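Long-range contact in citrate lyase, subunit 1 (Methanosaeta concilii, PDB 6HXI), which probably catalyses the ATP-dependent cleavage of citrate with coenzyme A to acetyl-CoA and oxaloacetate, and is caught here with coenzyme A bound: residues S191-A196 against Y225-R230. Residues are numbered along the deposited sequence; the frame is centred on the assembly and turned at random.
Sequences SDTGFA and YWQKKR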
loop_
_atom_site.group_PDB
_atom_site.type_symbol
_atom_site.label_atom_id
_atom_site.label_comp_id
_atom_site.label_asym_id
_atom_site.label_seq_id
_atom_site.Cartn_x
_atom_site.Cartn_y
_atom_site.Cartn_z
ATOM N N SER C 191 30.741 53.720 13.697
ATOM C CA SER C 191 30.883 52.283 13.902
ATOM C C SER C 191 29.612 51.471 13.736
ATOM O O SER C 191 29.675 50.357 13.223
ATOM C CB SER C 191 31.485 52.014 15.275
ATOM O OG SER C 191 32.895 51.989 15.150
ATOM N N ASP C 192 28.476 51.987 14.215
ATOM C CA ASP C 192 27.210 51.267 14.152
ATOM C C ASP C 192 26.384 51.547 12.902
ATOM O O ASP C 192 25.514 50.723 12.576
ATOM C CB ASP C 192 26.375 51.527 15.417
ATOM C CG ASP C 192 27.027 51.152 16.744
ATOM O OD1 ASP C 192 27.955 50.306 16.737
ATOM O OD2 ASP C 192 26.582 51.678 17.792
ATOM N N THR C 193 26.659 52.670 12.189
ATOM C CA THR C 193 25.886 53.057 11.003
ATOM C C THR C 193 26.616 52.751 9.657
ATOM O O THR C 193 26.104 53.106 8.592
ATOM C CB THR C 193 25.414 54.512 11.129
ATOM O OG1 THR C 193 25.142 54.763 12.502
ATOM C CG2 THR C 193 24.138 54.801 10.336
ATOM N N GLY C 194 27.739 52.040 9.713
ATOM C CA GLY C 194 28.455 51.581 8.525
ATOM C C GLY C 194 29.109 52.626 7.647
ATOM O O GLY C 194 29.117 52.498 6.421
ATOM N N PHE C 195 29.684 53.650 8.281
ATOM C CA PHE C 195 30.392 54.717 7.593
ATOM C C PHE C 195 31.793 54.270 7.272
ATOM O O PHE C 195 32.372 53.469 8.005
ATOM C CB PHE C 195 30.458 55.985 8.466
ATOM C CG PHE C 195 29.196 56.808 8.489
ATOM C CD1 PHE C 195 28.186 56.537 9.405
ATOM C CD2 PHE C 195 29.020 57.856 7.597
ATOM C CE1 PHE C 195 27.017 57.298 9.422
ATOM C CE2 PHE C 195 27.845 58.603 7.604
ATOM C CZ PHE C 195 26.853 58.322 8.523
ATOM N N ALA C 196 32.337 54.790 6.181
ATOM C CA ALA C 196 33.702 54.530 5.762
ATOM C C ALA C 196 34.510 55.847 5.947
ATOM O O ALA C 196 35.737 55.829 6.006
ATOM C CB ALA C 196 33.714 54.091 4.302
ATOM N N TYR C 225 22.872 45.307 4.191
ATOM C CA TYR C 225 22.120 44.222 4.836
ATOM C C TYR C 225 21.924 44.435 6.352
ATOM O O TYR C 225 20.907 44.027 6.908
ATOM C CB TYR C 225 22.777 42.861 4.510
ATOM C CG TYR C 225 22.200 41.652 5.232
ATOM C CD1 TYR C 225 21.046 41.025 4.775
ATOM C CD2 TYR C 225 22.847 41.098 6.334
ATOM C CE1 TYR C 225 20.499 39.926 5.451
ATOM C CE2 TYR C 225 22.307 40.010 7.025
ATOM C CZ TYR C 225 21.145 39.410 6.567
ATOM O OH TYR C 225 20.668 38.275 7.199
ATOM N N TRP C 226 22.900 45.062 7.002
ATOM C CA TRP C 226 22.903 45.338 8.438
ATOM C C TRP C 226 22.351 46.709 8.765
ATOM O O TRP C 226 22.161 46.990 9.950
ATOM C CB TRP C 226 24.336 45.224 9.006
ATOM C CG TRP C 226 24.857 43.819 8.993
ATOM C CD1 TRP C 226 24.669 42.869 9.951
ATOM C CD2 TRP C 226 25.597 43.197 7.944
ATOM N NE1 TRP C 226 25.250 41.687 9.563
ATOM C CE2 TRP C 226 25.828 41.858 8.331
ATOM C CE3 TRP C 226 26.064 43.627 6.692
ATOM C CZ2 TRP C 226 26.520 40.952 7.518
ATOM C CZ3 TRP C 226 26.726 42.716 5.873
ATOM C CH2 TRP C 226 26.971 41.409 6.301
ATOM N N GLN C 227 22.081 47.557 7.729
ATOM C CA GLN C 227 21.621 48.943 7.911
ATOM C C GLN C 227 20.265 49.272 7.307
ATOM O O GLN C 227 20.026 50.432 6.980
ATOM C CB GLN C 227 22.682 49.922 7.362
ATOM C CG GLN C 227 24.105 49.776 7.943
ATOM C CD GLN C 227 24.213 50.097 9.408
ATOM O OE1 GLN C 227 23.378 50.799 9.983
ATOM N NE2 GLN C 227 25.279 49.615 10.030
ATOM N N LYS C 228 19.360 48.281 7.194
ATOM C CA LYS C 228 18.048 48.455 6.560
ATOM C C LYS C 228 17.171 49.508 7.221
ATOM O O LYS C 228 16.424 50.180 6.516
ATOM C CB LYS C 228 17.299 47.124 6.420
ATOM C CG LYS C 228 17.949 46.157 5.422
ATOM C CD LYS C 228 17.155 44.854 5.309
ATOM C CE LYS C 228 18.005 43.704 4.828
ATOM N NZ LYS C 228 17.180 42.549 4.375
ATOM N N LYS C 229 17.279 49.674 8.551
ATOM C CA LYS C 229 16.483 50.665 9.274
ATOM C C LYS C 229 17.151 52.050 9.318
ATOM O O LYS C 229 16.458 53.053 9.134
ATOM C CB LYS C 229 16.070 50.175 10.676
ATOM C CG LYS C 229 17.195 49.638 11.546
ATOM C CD LYS C 229 16.726 49.438 12.993
ATOM C CE LYS C 229 17.889 49.237 13.939
ATOM N NZ LYS C 229 17.503 49.460 15.357
ATOM N N ARG C 230 18.484 52.113 9.534
ATOM C CA ARG C 230 19.178 53.399 9.605
ATOM C C ARG C 230 19.293 54.078 8.232
ATOM O O ARG C 230 19.115 55.290 8.155
ATOM C CB ARG C 230 20.532 53.280 10.318
ATOM C CG ARG C 230 20.390 52.963 11.804
ATOM C CD ARG C 230 21.708 53.050 12.560
ATOM N NE ARG C 230 21.525 52.918 14.010
ATOM C CZ ARG C 230 22.420 53.284 14.922
ATOM N NH1 ARG C 230 23.578 53.821 14.552
ATOM N NH2 ARG C 230 22.159 53.137 16.212
#
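The guanidinium of R230 meets T193 at its edge: NH1 gives a noticeably bent hydrogen bond to OG1, with NH1 and OG1 2.7 Å apart and the hydroxyl oxygen almost in the guanidinium plane. The CB of D192 comes at that plane obliquely, 3.7 Å from NH1 of R230. The other flat group of the contact is the amide of Q227, whose NE2 donates a fairly straight hydrogen bond to the carbonyl O of D192 at 2.8 Å; the oxygen lies close to the amide plane, yet the donor stands above the carbonyl plane, 40° out of it. Glutamine suits the place because its neutral amide offers an N-H to a main-chain oxygen near the end of helix 173-192, and the bend at chi2 (-65°) brings it there. An alanine here would remove that amide and probably leave the D192 carbonyl without this donor, loosening the loop against the helix end. The bonds thus fasten the loop after strand 209-220 to the turn where helix 173-192 gives way to strand 195-206, within the ATP-grasp domain. G194 carries this turn with a positive phi (67°), which favours glycine; a CB would also point toward the Q227 amide. T193 serves twice: OG1, beside its backbone N, also hydrogen-bonds the F189 carbonyl in the helix, while CG2 packs 3.7 Å from CD of R230, the two side chains crossing at about a right angle. Arginine fits because its extended chain supplies this methylene surface and its tip still has NH2 for Y22 OH. The carboxylate of D192 stays out of contact, OD2 4.9 Å from NH1 of R230, and would add at most a mild attraction.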